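Local coordinates for cell shape determining protein MreC (Streptococcus pneumoniae, PDB 2QF5), which helps form and maintain cell shape, probably as part of the elongasome that synthesizes peripheral peptidoglycan, at residues Gly112-Thr117 and Val130-Ala135; Gly46-Val51 and Leu151-His156. All blocks are in the same frame, centred on the assembly; numbering follows the deposited sequence.

Contact 1. Residues Gly112-Thr117 and Val130-Ala135; sequences GDKVTT and VGEVVA
Val115 meets two valines of the antiparallel partner strand with its two methyl groups. With CG1 anti to the backbone N (chi1 -178°), Val115 CG1 lies 3.8 Å from Val130 CB, while Val115 CG2 packs 3.8 Å from Val133 CG2, Val115 and Val133 crossing at about a right angle. Val75 and Ile77 of strand 72-79, Ile100 and Val149 also touch Val115, so this face belongs to the barrel interior. On the other face Lys114 and Glu132 run side by side in the same direction. The lysine turns at its last torsion (chi4 -67°), and Lys114 NZ forms a salt bridge with Glu132 OE1 at 3.2 Å, the hydrogen bond within it being weak. Between the faces runs the backbone ladder of this hairpin, which carries a classic beta bulge: Val130 N and Gly131 N both donate to Val115 O, at 2.8 and 3.2 Å, from the same face of its carbonyl plane. Beyond the bulge, Val133 N reaches Asp113 O at 2.8 Å in the carbonyl plane. Asp113 itself turns its carboxylate elsewhere, OD2 hydrogen-bonded to His79 ND1 and Ser110 N. Backbone bonds and buried valines thus join the strands, with an ion pair on the solvent-facing side.

Contact 2. Residues Gly46-Val51 and Leu151-His156; sequences GLIGSV and LSADTH
Ala153 presses its methyl group against the start of strand 46-54, and the apolar part of the contact centres on this one carbon. Ala153 CB lies 3.5 Å from Ile48 CG2, tighter than usual for two carbons, and 3.5 Å from Gly46 O. Ile48 places CG1 between its backbone N and carbonyl carbon (chi1 64°), which sets CG2 anti to the carbonyl carbon and beside the N, where it meets the alanine. The rest of the isoleucine leads away from residues 151-156, and its side chain also packs on Ala41, Val158 and Ile161. Gly46 approaches Ala153 by backbone alone, their CA atoms 4.3 Å apart. Strand 46-54 belongs to one six-stranded antiparallel barrel, whereas residues 151-156 run from the end of strand 146-151 of the other and lead on to strand 160-166 of the first, so the alanine sits where the chain passes back between barrels. A water bridge links the backbones of two buried residues, Leu47 and Ala153. The water donates to Leu47 O at 2.7 Å and accepts from Ala153 N at 3.1 Å. Within the loop, Asp154 OD1 uses its anti lone pair to accept from His156 N at 3.1 Å, closing an Asx turn, while Asp154 O receives a bond from Asn44 ND2.

Contact 1 pairs neighbouring strands of a single barrel and is partly buried, with an apolar inner face and a charged outer one. Contact 2 is smaller and lies deeper, nearer the centre of the chain, where the loop between barrels meets strand 46-54, of the barrel that contact 1 does not belong to. Direct backbone hydrogen bonds dominate the first; a water and one methyl group serve the second. The two meet at Val130: Val130 O probably accepts a hydrogen bond from Ser152 N at 3.1 Å, and Val130 CG2 packs 3.8 Å from Leu47 CD2. The bulged hairpin strand therefore touches both segments of contact 2.

Contact 1. Residues Gly112-Thr117 and Val130-Ala135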
ATOM      1  N   GLY A 112      -0.727 -17.171   5.212  1.00 24.51           N
ATOM      2  CA  GLY A 112       0.718 -17.061   5.198  1.00 24.85           C
ATOM      3  C   GLY A 112       1.314 -16.802   3.828  1.00 25.00           C
ATOM      4  O   GLY A 112       2.507 -16.520   3.740  1.00 25.97           O
ATOM      5  N   ASP A 113       0.517 -16.881   2.753  1.00 25.00           N
ATOM      6  CA  ASP A 113       1.045 -16.619   1.415  1.00 24.65           C
ATOM      7  C   ASP A 113       1.441 -15.147   1.351  1.00 24.69           C
ATOM      8  O   ASP A 113       0.764 -14.299   1.920  1.00 24.15           O
ATOM      9  CB  ASP A 113       0.015 -16.889   0.330  1.00 25.03           C
ATOM     10  CG  ASP A 113      -0.160 -18.363   0.006  1.00 25.64           C
ATOM     11  OD1 ASP A 113       0.643 -19.247   0.424  1.00 27.66           O
ATOM     12  OD2 ASP A 113      -1.154 -18.625  -0.694  1.00 25.30           O
ATOM     13  N   LYS A 114       2.539 -14.854   0.661  1.00 24.46           N
ATOM     14  CA  LYS A 114       3.180 -13.533   0.735  1.00 24.37           C
ATOM     15  C   LYS A 114       2.597 -12.570  -0.298  1.00 24.33           C
ATOM     16  O   LYS A 114       2.495 -12.912  -1.470  1.00 24.59           O
ATOM     17  CB  LYS A 114       4.677 -13.649   0.505  1.00 24.08           C
ATOM     18  CG  LYS A 114       5.432 -14.231   1.663  1.00 24.36           C
ATOM     19  CD  LYS A 114       6.904 -13.942   1.478  1.00 25.86           C
ATOM     20  CE  LYS A 114       7.778 -14.713   2.449  1.00 26.30           C
ATOM     21  NZ  LYS A 114       7.540 -14.225   3.825  1.00 29.90           N
ATOM     22  N   VAL A 115       2.227 -11.376   0.158  1.00 23.48           N
ATOM     23  CA  VAL A 115       1.621 -10.353  -0.676  1.00 23.33           C
ATOM     24  C   VAL A 115       2.606  -9.172  -0.842  1.00 23.15           C
ATOM     25  O   VAL A 115       3.169  -8.663   0.134  1.00 22.52           O
ATOM     26  CB  VAL A 115       0.325  -9.875  -0.064  1.00 23.09           C
ATOM     27  CG1 VAL A 115      -0.359  -8.814  -0.980  1.00 24.26           C
ATOM     28  CG2 VAL A 115      -0.577 -11.080   0.214  1.00 21.13           C
ATOM     29  N   THR A 116       2.869  -8.828  -2.093  1.00 22.96           N
ATOM     30  CA  THR A 116       3.847  -7.822  -2.457  1.00 22.81           C
ATOM     31  C   THR A 116       3.188  -6.960  -3.501  1.00 22.96           C
ATOM     32  O   THR A 116       2.194  -7.369  -4.104  1.00 23.27           O
ATOM     33  CB  THR A 116       5.140  -8.446  -3.048  1.00 23.24           C
ATOM     34  OG1 THR A 116       4.800  -9.408  -4.055  1.00 24.83           O
ATOM     35  CG2 THR A 116       5.989  -9.137  -1.969  1.00 20.97           C
ATOM     36  N   THR A 117       3.729  -5.775  -3.747  1.00 22.72           N
ATOM     37  CA  THR A 117       3.233  -4.969  -4.857  1.00 22.52           C
ATOM     38  C   THR A 117       3.548  -5.624  -6.224  1.00 22.57           C
ATOM     39  O   THR A 117       4.538  -6.329  -6.387  1.00 22.74           O
ATOM     40  CB  THR A 117       3.700  -3.480  -4.757  1.00 22.20           C
ATOM     41  OG1 THR A 117       5.127  -3.375  -4.859  1.00 21.77           O
ATOM     42  CG2 THR A 117       3.257  -2.888  -3.432  1.00 23.04           C
ATOM     43  N   VAL A 130       3.760  -6.145   1.282  1.00 23.31           N
ATOM     44  CA  VAL A 130       2.460  -5.684   1.804  1.00 23.25           C
ATOM     45  C   VAL A 130       2.121  -6.401   3.096  1.00 23.78           C
ATOM     46  O   VAL A 130       1.717  -5.764   4.106  1.00 22.81           O
ATOM     47  CB  VAL A 130       1.334  -5.845   0.763  1.00 23.04           C
ATOM     48  CG1 VAL A 130      -0.034  -5.501   1.348  1.00 22.96           C
ATOM     49  CG2 VAL A 130       1.616  -4.959  -0.430  1.00 21.75           C
ATOM     50  N   GLY A 131       2.289  -7.722   3.065  1.00 23.87           N
ATOM     51  CA  GLY A 131       1.988  -8.571   4.196  1.00 24.41           C
ATOM     52  C   GLY A 131       1.803 -10.023   3.807  1.00 24.93           C
ATOM     53  O   GLY A 131       2.339 -10.486   2.800  1.00 25.23           O
ATOM     54  N   GLU A 132       1.049 -10.747   4.620  1.00 26.14           N
ATOM     55  CA  GLU A 132       0.758 -12.160   4.363  1.00 26.58           C
ATOM     56  C   GLU A 132      -0.735 -12.404   4.496  1.00 26.68           C
ATOM     57  O   GLU A 132      -1.434 -11.721   5.269  1.00 27.07           O
ATOM     58  CB  GLU A 132       1.573 -13.057   5.301  1.00 26.77           C
ATOM     59  CG  GLU A 132       3.110 -12.992   4.991  1.00 27.71           C
ATOM     60  CD  GLU A 132       3.992 -13.609   6.078  1.00 29.15           C
ATOM     61  OE1 GLU A 132       5.234 -13.607   5.917  1.00 32.75           O
ATOM     62  OE2 GLU A 132       3.451 -14.122   7.075  1.00 32.32           O
ATOM     63  N   VAL A 133      -1.226 -13.343   3.703  1.00 26.52           N
ATOM     64  CA  VAL A 133      -2.649 -13.686   3.692  1.00 27.39           C
ATOM     65  C   VAL A 133      -3.126 -14.236   5.038  1.00 27.82           C
ATOM     66  O   VAL A 133      -2.466 -15.057   5.649  1.00 27.64           O
ATOM     67  CB  VAL A 133      -2.965 -14.721   2.587  1.00 27.31           C
ATOM     68  CG1 VAL A 133      -4.394 -15.278   2.741  1.00 26.38           C
ATOM     69  CG2 VAL A 133      -2.712 -14.098   1.196  1.00 25.20           C
ATOM     70  N   VAL A 134      -4.290 -13.765   5.466  1.00 28.88           N
ATOM     71  CA  VAL A 134      -4.963 -14.235   6.679  1.00 29.36           C
ATOM     72  C   VAL A 134      -6.103 -15.202   6.343  1.00 30.08           C
ATOM     73  O   VAL A 134      -6.260 -16.237   7.006  1.00 30.22           O
ATOM     74  CB  VAL A 134      -5.558 -13.036   7.466  1.00 29.42           C
ATOM     75  CG1 VAL A 134      -6.633 -13.508   8.450  1.00 29.36           C
ATOM     76  CG2 VAL A 134      -4.460 -12.255   8.153  1.00 28.18           C
ATOM     77  N   ALA A 135      -6.912 -14.844   5.337  1.00 30.70           N
ATOM     78  CA  ALA A 135      -8.045 -15.679   4.889  1.00 31.00           C
ATOM     79  C   ALA A 135      -8.498 -15.295   3.472  1.00 31.71           C
ATOM     80  O   ALA A 135      -8.204 -14.196   2.990  1.00 30.35           O
ATOM     81  CB  ALA A 135      -9.221 -15.543   5.858  1.00 30.79           C
TER

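Contact 2. Residues Gly46-Val51 and Leu151-His156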
ATOM      1  N   GLY A  46       6.950  -2.161   5.917  1.00 18.69           N
ATOM      2  CA  GLY A  46       6.339  -2.392   4.588  1.00 18.92           C
ATOM      3  C   GLY A  46       5.479  -1.258   4.064  1.00 18.22           C
ATOM      4  O   GLY A  46       5.570  -0.137   4.557  1.00 17.01           O
ATOM      5  N   LEU A  47       4.650  -1.569   3.063  1.00 18.66           N
ATOM      6  CA  LEU A  47       3.737  -0.599   2.421  1.00 19.16           C
ATOM      7  C   LEU A  47       2.760  -0.047   3.426  1.00 19.40           C
ATOM      8  O   LEU A  47       2.060  -0.815   4.098  1.00 19.71           O
ATOM      9  CB  LEU A  47       2.928  -1.256   1.286  1.00 19.32           C
ATOM     10  CG  LEU A  47       2.138  -0.336   0.344  1.00 18.84           C
ATOM     11  CD1 LEU A  47       3.082   0.501  -0.505  1.00 18.03           C
ATOM     12  CD2 LEU A  47       1.188  -1.135  -0.534  1.00 17.47           C
ATOM     13  N   ILE A  48       2.719   1.275   3.535  1.00 19.86           N
ATOM     14  CA  ILE A  48       1.797   1.970   4.447  1.00 20.72           C
ATOM     15  C   ILE A  48       0.771   2.848   3.718  1.00 20.36           C
ATOM     16  O   ILE A  48      -0.229   3.265   4.290  1.00 20.67           O
ATOM     17  CB  ILE A  48       2.581   2.860   5.443  1.00 21.10           C
ATOM     18  CG1 ILE A  48       3.321   3.977   4.691  1.00 21.12           C
ATOM     19  CG2 ILE A  48       3.591   2.038   6.172  1.00 22.84           C
ATOM     20  CD1 ILE A  48       3.553   5.181   5.517  1.00 22.25           C
ATOM     21  N   GLY A  49       1.039   3.159   2.458  1.00 21.01           N
ATOM     22  CA  GLY A  49       0.113   3.968   1.675  1.00 20.12           C
ATOM     23  C   GLY A  49       0.603   4.250   0.276  1.00 19.53           C
ATOM     24  O   GLY A  49       1.605   3.697  -0.173  1.00 19.74           O
ATOM     25  N   SER A  50      -0.118   5.134  -0.394  1.00 18.69           N
ATOM     26  CA  SER A  50       0.245   5.624  -1.720  1.00 18.42           C
ATOM     27  C   SER A  50       0.153   7.165  -1.763  1.00 17.92           C
ATOM     28  O   SER A  50      -0.639   7.775  -1.056  1.00 17.21           O
ATOM     29  CB  SER A  50      -0.661   4.999  -2.761  1.00 17.63           C
ATOM     30  OG  SER A  50      -2.007   5.166  -2.412  1.00 17.19           O
ATOM     31  N   VAL A  51       1.008   7.794  -2.553  1.00 17.78           N
ATOM     32  CA  VAL A  51       0.910   9.226  -2.748  1.00 18.12           C
ATOM     33  C   VAL A  51      -0.430   9.590  -3.384  1.00 18.17           C
ATOM     34  O   VAL A  51      -0.840   8.966  -4.377  1.00 17.80           O
ATOM     35  CB  VAL A  51       2.055   9.749  -3.655  1.00 18.14           C
ATOM     36  CG1 VAL A  51       1.806  11.194  -4.060  1.00 15.75           C
ATOM     37  CG2 VAL A  51       3.395   9.602  -2.954  1.00 17.56           C
ATOM     38  N   LEU A 151      -0.857  -6.771   7.367  1.00 27.67           N
ATOM     39  CA  LEU A 151       0.218  -5.884   6.898  1.00 27.88           C
ATOM     40  C   LEU A 151       1.509  -6.082   7.693  1.00 27.60           C
ATOM     41  O   LEU A 151       1.472  -6.216   8.923  1.00 26.79           O
ATOM     42  CB  LEU A 151      -0.203  -4.400   7.038  1.00 28.29           C
ATOM     43  CG  LEU A 151      -1.463  -3.866   6.349  1.00 29.02           C
ATOM     44  CD1 LEU A 151      -2.704  -4.602   6.871  1.00 32.38           C
ATOM     45  CD2 LEU A 151      -1.663  -2.395   6.631  1.00 29.07           C
ATOM     46  N   SER A 152       2.647  -6.060   6.997  1.00 27.74           N
ATOM     47  CA  SER A 152       3.968  -6.046   7.666  1.00 27.24           C
ATOM     48  C   SER A 152       4.238  -4.738   8.373  1.00 26.98           C
ATOM     49  O   SER A 152       4.805  -4.716   9.491  1.00 27.63           O
ATOM     50  CB  SER A 152       5.093  -6.241   6.662  1.00 26.80           C
ATOM     51  OG  SER A 152       4.699  -7.121   5.669  1.00 29.10           O
ATOM     52  N   ALA A 153       3.894  -3.649   7.688  1.00 25.91           N
ATOM     53  CA  ALA A 153       4.050  -2.330   8.225  1.00 25.91           C
ATOM     54  C   ALA A 153       3.231  -2.188   9.501  1.00 25.97           C
ATOM     55  O   ALA A 153       2.087  -2.611   9.563  1.00 25.89           O
ATOM     56  CB  ALA A 153       3.646  -1.273   7.201  1.00 25.82           C
ATOM     57  N   ASP A 154       3.850  -1.624  10.526  1.00 26.18           N
ATOM     58  CA  ASP A 154       3.132  -1.197  11.709  1.00 26.46           C
ATOM     59  C   ASP A 154       2.477   0.152  11.410  1.00 26.52           C
ATOM     60  O   ASP A 154       3.073   1.066  10.809  1.00 25.81           O
ATOM     61  CB  ASP A 154       4.056  -1.124  12.939  1.00 26.29           C
ATOM     62  CG  ASP A 154       3.316  -1.386  14.254  1.00 26.29           C
ATOM     63  OD1 ASP A 154       2.533  -0.515  14.692  1.00 25.74           O
ATOM     64  OD2 ASP A 154       3.519  -2.467  14.855  1.00 27.95           O
ATOM     65  N   THR A 155       1.227   0.230  11.838  1.00 27.23           N
ATOM     66  CA  THR A 155       0.331   1.356  11.586  1.00 27.62           C
ATOM     67  C   THR A 155       0.470   2.432  12.676  1.00 27.59           C
ATOM     68  O   THR A 155       0.082   3.583  12.491  1.00 27.65           O
ATOM     69  CB  THR A 155      -1.111   0.805  11.472  1.00 28.01           C
ATOM     70  OG1 THR A 155      -1.405   0.605  10.083  1.00 28.71           O
ATOM     71  CG2 THR A 155      -2.154   1.715  12.138  1.00 28.66           C
ATOM     72  N   HIS A 156       1.082   2.066  13.790  1.00 27.47           N
ATOM     73  CA  HIS A 156       1.295   3.017  14.872  1.00 27.76           C
ATOM     74  C   HIS A 156       2.647   3.721  14.709  1.00 27.62           C
ATOM     75  O   HIS A 156       3.637   3.109  14.285  1.00 26.96           O
ATOM     76  CB  HIS A 156       1.229   2.298  16.226  1.00 27.97           C
ATOM     77  CG  HIS A 156      -0.025   1.493  16.425  1.00 28.73           C
ATOM     78  ND1 HIS A 156      -1.056   1.909  17.239  1.00 29.39           N
ATOM     79  CD2 HIS A 156      -0.409   0.297  15.914  1.00 28.51           C
ATOM     80  CE1 HIS A 156      -2.021   1.007  17.220  1.00 29.60           C
ATOM     81  NE2 HIS A 156      -1.655   0.021  16.421  1.00 29.22           N
TER
HETATM   82  O   HOH W   1       2.640  -3.352   4.845  1.00 13.03           O